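Cyclic UMP-AMP synthase (Rhodothermus marinus SG0.5JP17-172, PDB 6E0K) joins UTP and ATP into the cyclic dinucleotide 3',3'-cUAMP, the second messenger with which a CBASS antiphage system triggers abortive infection. Local coordinates at residues A[236-239]-A[240-244]; A[203-206]-A[207-211]. All blocks are in the same frame, centred on the assembly; numbering follows the deposited sequence.

Contact 1. Residues A[236-239]-A[240-244]; sequences CSVI and NWLKR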
ATOM      1  N   CYS A 236      -4.989   0.811 -23.283  1.00 14.39           N
ATOM      2  CA  CYS A 236      -4.599   1.932 -24.135  1.00 15.79           C
ATOM      3  C   CYS A 236      -5.156   3.248 -23.617  1.00 14.72           C
ATOM      4  O   CYS A 236      -4.461   4.273 -23.650  1.00 16.52           O
ATOM      5  CB  CYS A 236      -5.055   1.678 -25.568  1.00 16.47           C
ATOM      6  SG  CYS A 236      -4.103   0.365 -26.327  1.00 20.96           S
ATOM      7  N   SER A 237      -6.403   3.247 -23.143  1.00 14.99           N
ATOM      8  CA  SER A 237      -6.990   4.496 -22.662  1.00 15.08           C
ATOM      9  C   SER A 237      -6.254   5.006 -21.433  1.00 13.32           C
ATOM     10  O   SER A 237      -6.025   6.215 -21.297  1.00 15.34           O
ATOM     11  CB  SER A 237      -8.479   4.316 -22.351  1.00 19.77           C
ATOM     12  OG  SER A 237      -9.214   4.064 -23.543  1.00 25.49           O
ATOM     13  N   VAL A 238      -5.859   4.097 -20.537  1.00 12.02           N
ATOM     14  CA  VAL A 238      -5.133   4.502 -19.338  1.00 10.99           C
ATOM     15  C   VAL A 238      -3.759   5.046 -19.710  1.00 13.66           C
ATOM     16  O   VAL A 238      -3.363   6.134 -19.267  1.00 14.45           O
ATOM     17  CB  VAL A 238      -5.024   3.320 -18.350  1.00 10.68           C
ATOM     18  CG1 VAL A 238      -3.986   3.610 -17.286  1.00 13.22           C
ATOM     19  CG2 VAL A 238      -6.397   3.019 -17.720  1.00 11.37           C
ATOM     20  N   ILE A 239      -3.005   4.293 -20.521  1.00 12.33           N
ATOM     21  CA  ILE A 239      -1.631   4.686 -20.819  1.00 12.47           C
ATOM     22  C   ILE A 239      -1.611   5.962 -21.648  1.00 15.21           C
ATOM     23  O   ILE A 239      -0.778   6.846 -21.425  1.00 15.33           O
ATOM     24  CB  ILE A 239      -0.868   3.547 -21.526  1.00 13.24           C
ATOM     25  CG1 ILE A 239      -0.664   2.357 -20.575  1.00 12.99           C
ATOM     26  CG2 ILE A 239       0.471   4.068 -22.099  1.00 15.91           C
ATOM     27  CD1 ILE A 239       0.198   2.670 -19.333  1.00 14.14           C
ATOM     28  N   ASN A 240      -2.537   6.093 -22.596  1.00 13.61           N
ATOM     29  CA  ASN A 240      -2.560   7.305 -23.407  1.00 15.71           C
ATOM     30  C   ASN A 240      -2.939   8.535 -22.592  1.00 16.45           C
ATOM     31  O   ASN A 240      -2.411   9.624 -22.849  1.00 18.61           O
ATOM     32  CB  ASN A 240      -3.494   7.126 -24.594  1.00 17.61           C
ATOM     33  CG  ASN A 240      -2.841   6.329 -25.705  1.00 22.25           C
ATOM     34  OD1 ASN A 240      -1.636   6.459 -25.939  1.00 24.53           O
ATOM     35  ND2 ASN A 240      -3.615   5.499 -26.381  1.00 22.24           N
ATOM     36  N   TRP A 241      -3.838   8.395 -21.617  1.00 16.14           N
ATOM     37  CA  TRP A 241      -4.147   9.541 -20.768  1.00 12.45           C
ATOM     38  C   TRP A 241      -2.947   9.930 -19.911  1.00 14.15           C
ATOM     39  O   TRP A 241      -2.634  11.119 -19.775  1.00 17.62           O
ATOM     40  CB  TRP A 241      -5.366   9.250 -19.889  1.00 12.77           C
ATOM     41  CG  TRP A 241      -5.769  10.442 -19.071  1.00 14.60           C
ATOM     42  CD1 TRP A 241      -6.622  11.441 -19.449  1.00 17.28           C
ATOM     43  CD2 TRP A 241      -5.321  10.778 -17.751  1.00 13.28           C
ATOM     44  NE1 TRP A 241      -6.737  12.374 -18.446  1.00 19.37           N
ATOM     45  CE2 TRP A 241      -5.939  11.996 -17.399  1.00 16.85           C
ATOM     46  CE3 TRP A 241      -4.455  10.171 -16.832  1.00 15.84           C
ATOM     47  CZ2 TRP A 241      -5.730  12.609 -16.165  1.00 15.49           C
ATOM     48  CZ3 TRP A 241      -4.240  10.785 -15.608  1.00 16.16           C
ATOM     49  CH2 TRP A 241      -4.875  11.993 -15.285  1.00 14.02           C
ATOM     50  N   LEU A 242      -2.261   8.947 -19.322  1.00 13.38           N
ATOM     51  CA  LEU A 242      -1.091   9.245 -18.496  1.00 13.35           C
ATOM     52  C   LEU A 242       0.012   9.929 -19.304  1.00 14.23           C
ATOM     53  O   LEU A 242       0.701  10.824 -18.795  1.00 15.68           O
ATOM     54  CB  LEU A 242      -0.570   7.955 -17.851  1.00 10.91           C
ATOM     55  CG  LEU A 242      -1.409   7.436 -16.675  1.00 11.36           C
ATOM     56  CD1 LEU A 242      -1.030   6.004 -16.337  1.00 13.67           C
ATOM     57  CD2 LEU A 242      -1.243   8.336 -15.446  1.00 12.53           C
ATOM     58  N   LYS A 243       0.188   9.528 -20.568  1.00 13.92           N
ATOM     59  CA  LYS A 243       1.227  10.128 -21.406  1.00 13.85           C
ATOM     60  C   LYS A 243       0.977  11.607 -21.644  1.00 16.81           C
ATOM     61  O   LYS A 243       1.931  12.374 -21.847  1.00 19.76           O
ATOM     62  CB  LYS A 243       1.309   9.375 -22.740  1.00 15.84           C
ATOM     63  CG  LYS A 243       2.111   8.094 -22.649  1.00 21.16           C
ATOM     64  CD  LYS A 243       1.794   7.133 -23.788  1.00 25.51           C
ATOM     65  CE  LYS A 243       2.168   7.677 -25.138  1.00 32.76           C
ATOM     66  NZ  LYS A 243       1.885   6.635 -26.180  1.00 32.28           N
ATOM     67  N   ARG A 244      -0.288  12.023 -21.633  1.00 16.74           N
ATOM     68  CA  ARG A 244      -0.678  13.405 -21.888  1.00 18.71           C
ATOM     69  C   ARG A 244      -0.945  14.199 -20.618  1.00 20.53           C
ATOM     70  O   ARG A 244      -1.226  15.400 -20.708  1.00 21.47           O
ATOM     71  CB  ARG A 244      -1.920  13.428 -22.786  1.00 21.95           C
ATOM     72  CG  ARG A 244      -1.676  12.815 -24.157  1.00 22.75           C
ATOM     73  CD  ARG A 244      -2.956  12.407 -24.863  1.00 29.76           C
ATOM     74  NE  ARG A 244      -2.693  11.976 -26.237  1.00 34.23           N
ATOM     75  CZ  ARG A 244      -2.134  10.816 -26.575  1.00 40.11           C
ATOM     76  NH1 ARG A 244      -1.761   9.941 -25.640  1.00 29.37           N
ATOM     77  NH2 ARG A 244      -1.934  10.529 -27.855  1.00 39.58           N
TER

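Contact 2. Residues A[203-206]-A[207-211]; sequences QGAP and QDLAP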
ATOM      1  N   GLN A 203      11.918 -10.722 -18.105  1.00 15.09           N
ATOM      2  CA  GLN A 203      12.710 -10.750 -19.328  1.00 15.59           C
ATOM      3  C   GLN A 203      13.915  -9.825 -19.287  1.00 15.25           C
ATOM      4  O   GLN A 203      14.644  -9.744 -20.281  1.00 18.87           O
ATOM      5  CB  GLN A 203      11.829 -10.381 -20.509  1.00 17.23           C
ATOM      6  CG  GLN A 203      10.724 -11.352 -20.726  1.00 28.87           C
ATOM      7  CD  GLN A 203       9.802 -10.905 -21.816  1.00 29.96           C
ATOM      8  OE1 GLN A 203       9.636  -9.704 -22.047  1.00 35.59           O
ATOM      9  NE2 GLN A 203       9.196 -11.861 -22.504  1.00 29.47           N
ATOM     10  N   GLY A 204      14.137  -9.115 -18.189  1.00 16.45           N
ATOM     11  CA  GLY A 204      15.316  -8.277 -18.052  1.00 19.20           C
ATOM     12  C   GLY A 204      15.046  -6.805 -17.838  1.00 14.89           C
ATOM     13  O   GLY A 204      16.010  -6.038 -17.710  1.00 19.74           O
ATOM     14  N   ALA A 205      13.790  -6.364 -17.789  1.00 13.87           N
ATOM     15  CA  ALA A 205      13.482  -4.962 -17.531  1.00 13.56           C
ATOM     16  C   ALA A 205      13.877  -4.567 -16.103  1.00 16.01           C
ATOM     17  O   ALA A 205      14.073  -5.431 -15.241  1.00 18.37           O
ATOM     18  CB  ALA A 205      11.994  -4.698 -17.766  1.00 15.05           C
ATOM     19  N   PRO A 206      14.004  -3.267 -15.829  1.00 16.81           N
ATOM     20  CA  PRO A 206      14.498  -2.840 -14.512  1.00 15.54           C
ATOM     21  C   PRO A 206      13.632  -3.361 -13.376  1.00 16.19           C
ATOM     22  O   PRO A 206      12.402  -3.343 -13.455  1.00 15.15           O
ATOM     23  CB  PRO A 206      14.444  -1.309 -14.590  1.00 16.91           C
ATOM     24  CG  PRO A 206      14.575  -1.003 -16.046  1.00 22.72           C
ATOM     25  CD  PRO A 206      13.865  -2.126 -16.758  1.00 19.64           C
ATOM     26  N   GLN A 207      14.303  -3.812 -12.306  1.00 19.04           N
ATOM     27  CA  GLN A 207      13.612  -4.333 -11.128  1.00 20.70           C
ATOM     28  C   GLN A 207      12.605  -3.343 -10.572  1.00 17.53           C
ATOM     29  O   GLN A 207      11.557  -3.753 -10.052  1.00 17.12           O
ATOM     30  CB  GLN A 207      14.625  -4.680 -10.034  1.00 24.23           C
ATOM     31  CG  GLN A 207      14.977  -6.144  -9.949  1.00 38.40           C
ATOM     32  CD  GLN A 207      13.796  -6.998  -9.529  1.00 45.65           C
ATOM     33  OE1 GLN A 207      12.867  -6.521  -8.874  1.00 52.40           O
ATOM     34  NE2 GLN A 207      13.820  -8.267  -9.915  1.00 49.25           N
ATOM     35  N   ASP A 208      12.910  -2.047 -10.648  1.00 18.77           N
ATOM     36  CA  ASP A 208      12.046  -1.017 -10.088  1.00 17.88           C
ATOM     37  C   ASP A 208      11.196  -0.330 -11.153  1.00 17.48           C
ATOM     38  O   ASP A 208      10.881   0.855 -11.026  1.00 16.47           O
ATOM     39  CB  ASP A 208      12.878   0.001  -9.306  1.00 21.59           C
ATOM     40  CG  ASP A 208      13.918   0.705 -10.162  1.00 26.73           C
ATOM     41  OD1 ASP A 208      14.136   0.303 -11.323  1.00 21.58           O
ATOM     42  OD2 ASP A 208      14.532   1.671  -9.658  1.00 30.19           O
ATOM     43  N   LEU A 209      10.801  -1.069 -12.191  1.00 14.52           N
ATOM     44  CA  LEU A 209      10.016  -0.484 -13.275  1.00 13.48           C
ATOM     45  C   LEU A 209       8.722   0.148 -12.769  1.00 15.78           C
ATOM     46  O   LEU A 209       8.333   1.229 -13.223  1.00 15.07           O
ATOM     47  CB  LEU A 209       9.717  -1.558 -14.318  1.00 12.04           C
ATOM     48  CG  LEU A 209       8.881  -1.129 -15.522  1.00 12.44           C
ATOM     49  CD1 LEU A 209       9.609  -0.059 -16.321  1.00 15.61           C
ATOM     50  CD2 LEU A 209       8.631  -2.345 -16.367  1.00 15.00           C
ATOM     51  N   ALA A 210       8.042  -0.500 -11.827  1.00 13.94           N
ATOM     52  CA  ALA A 210       6.868   0.146 -11.251  1.00 13.76           C
ATOM     53  C   ALA A 210       6.533  -0.479  -9.906  1.00 13.48           C
ATOM     54  O   ALA A 210       5.721  -1.408  -9.835  1.00 14.49           O
ATOM     55  CB  ALA A 210       5.668   0.055 -12.195  1.00 15.21           C
ATOM     56  N   PRO A 211       7.144   0.002  -8.825  1.00 13.91           N
ATOM     57  CA  PRO A 211       6.840  -0.546  -7.499  1.00 16.78           C
ATOM     58  C   PRO A 211       5.343  -0.499  -7.233  1.00 14.42           C
ATOM     59  O   PRO A 211       4.665   0.471  -7.580  1.00 13.12           O
ATOM     60  CB  PRO A 211       7.619   0.371  -6.551  1.00 18.03           C
ATOM     61  CG  PRO A 211       8.709   0.972  -7.411  1.00 19.49           C
ATOM     62  CD  PRO A 211       8.096   1.120  -8.769  1.00 15.98           C
TER

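Contact 1. Residues A[236-239]-A[240-244]
V238 and L242, one turn apart on the alpha-helix 231-244, lie side by side and point the same way, V238 CG1 touching L242 CD1 at 3.9 Å. V238 sets CG1 anti to its backbone N (chi1 165°), which carries this methyl forward along the helix to the leucine. One residue further on, K243 slants across I239, its CD resting 3.7 Å from I239 CG2; beyond CD the lysine chain bends at chi3 (64°). Beneath both pairs run the i to i+4 bonds of the helix: K243 N gives its hydrogen to I239 O at 3.0 Å, and L242 N reaches V238 O nearly straight (166° at the hydrogen). N240 N bonds to C236 O over 2.9 Å, and the aliphatic start of the asparagine, CB, sits 3.2 Å from that same oxygen.

V238 and I239 both press on F193 of helix 186-202, V238 and L242 meet L219 and L218 of helix 212-220, and I239 and L242 meet L276 of helix 269-285. The K243 ammonium ends in a salt bridge to D280 of helix 269-285. R244 curls back over the preceding turn: NH1 bonds to N240 O at 2.9 Å, the oxygen lying at the guanidinium edge and in its plane, and more weakly to N240 OD1 at 3.5 Å.

Contact 2. Residues A[203-206]-A[207-211]
P206 and L209 close a type I beta turn, with Q207 and D208 at its corners, and L209 N bonds to P206 O at 3.1 Å. The bond is bent, 137° at the hydrogen, and the donor stands well above the carbonyl plane. Upstream, G204 ends helix 186-202 in a Schellman motif; at its positive phi of 120° a side chain would press on the carbonyl of Q203. Downstream, P211 is the N-cap residue of helix 212-220.

Across the turn D208 turns its carboxylate back toward P206, OD1 lying 3.7 Å from P206 CB. Its chi1 of 60° places CG between the backbone N and the carbonyl carbon. Salt bridges from OD1 to R274 and from OD2 to K271 probably hold the group there. L209 brings CB to 3.3 Å from P206 O and, with CG anti to its backbone N, extends CD2 to a looser contact with A205 CB at 4.3 Å.

The loop lies over two helices. A205 and Q207 touch L200 and I201 of helix 186-202, and P206 and L209 pack on Y278 of helix 269-285. L209 also meets R197 of helix 186-202, whose NH1 bonds to A210 O just before helix 212-220.

Contact 2 comes first along the chain, in the loop between helices 186-202 and 212-220; contact 1 follows on helix 231-244. Their centres are 20 Å apart and their nearest atoms about 9 Å, so they do not touch. Helices 186-202 and 269-285 carry packing partners for both, and the loop of contact 2 leads, at the ATP-binding S212, into helix 212-220, on which contact 1 packs. Helix 186-202 also contributes the ATP-binding K194, whose side chain is about 12 Å from that of I239 and about 10 Å from that of L209. Both contacts pack on this helix without touching K194, consistent with a place in the scaffold around the nucleotide site.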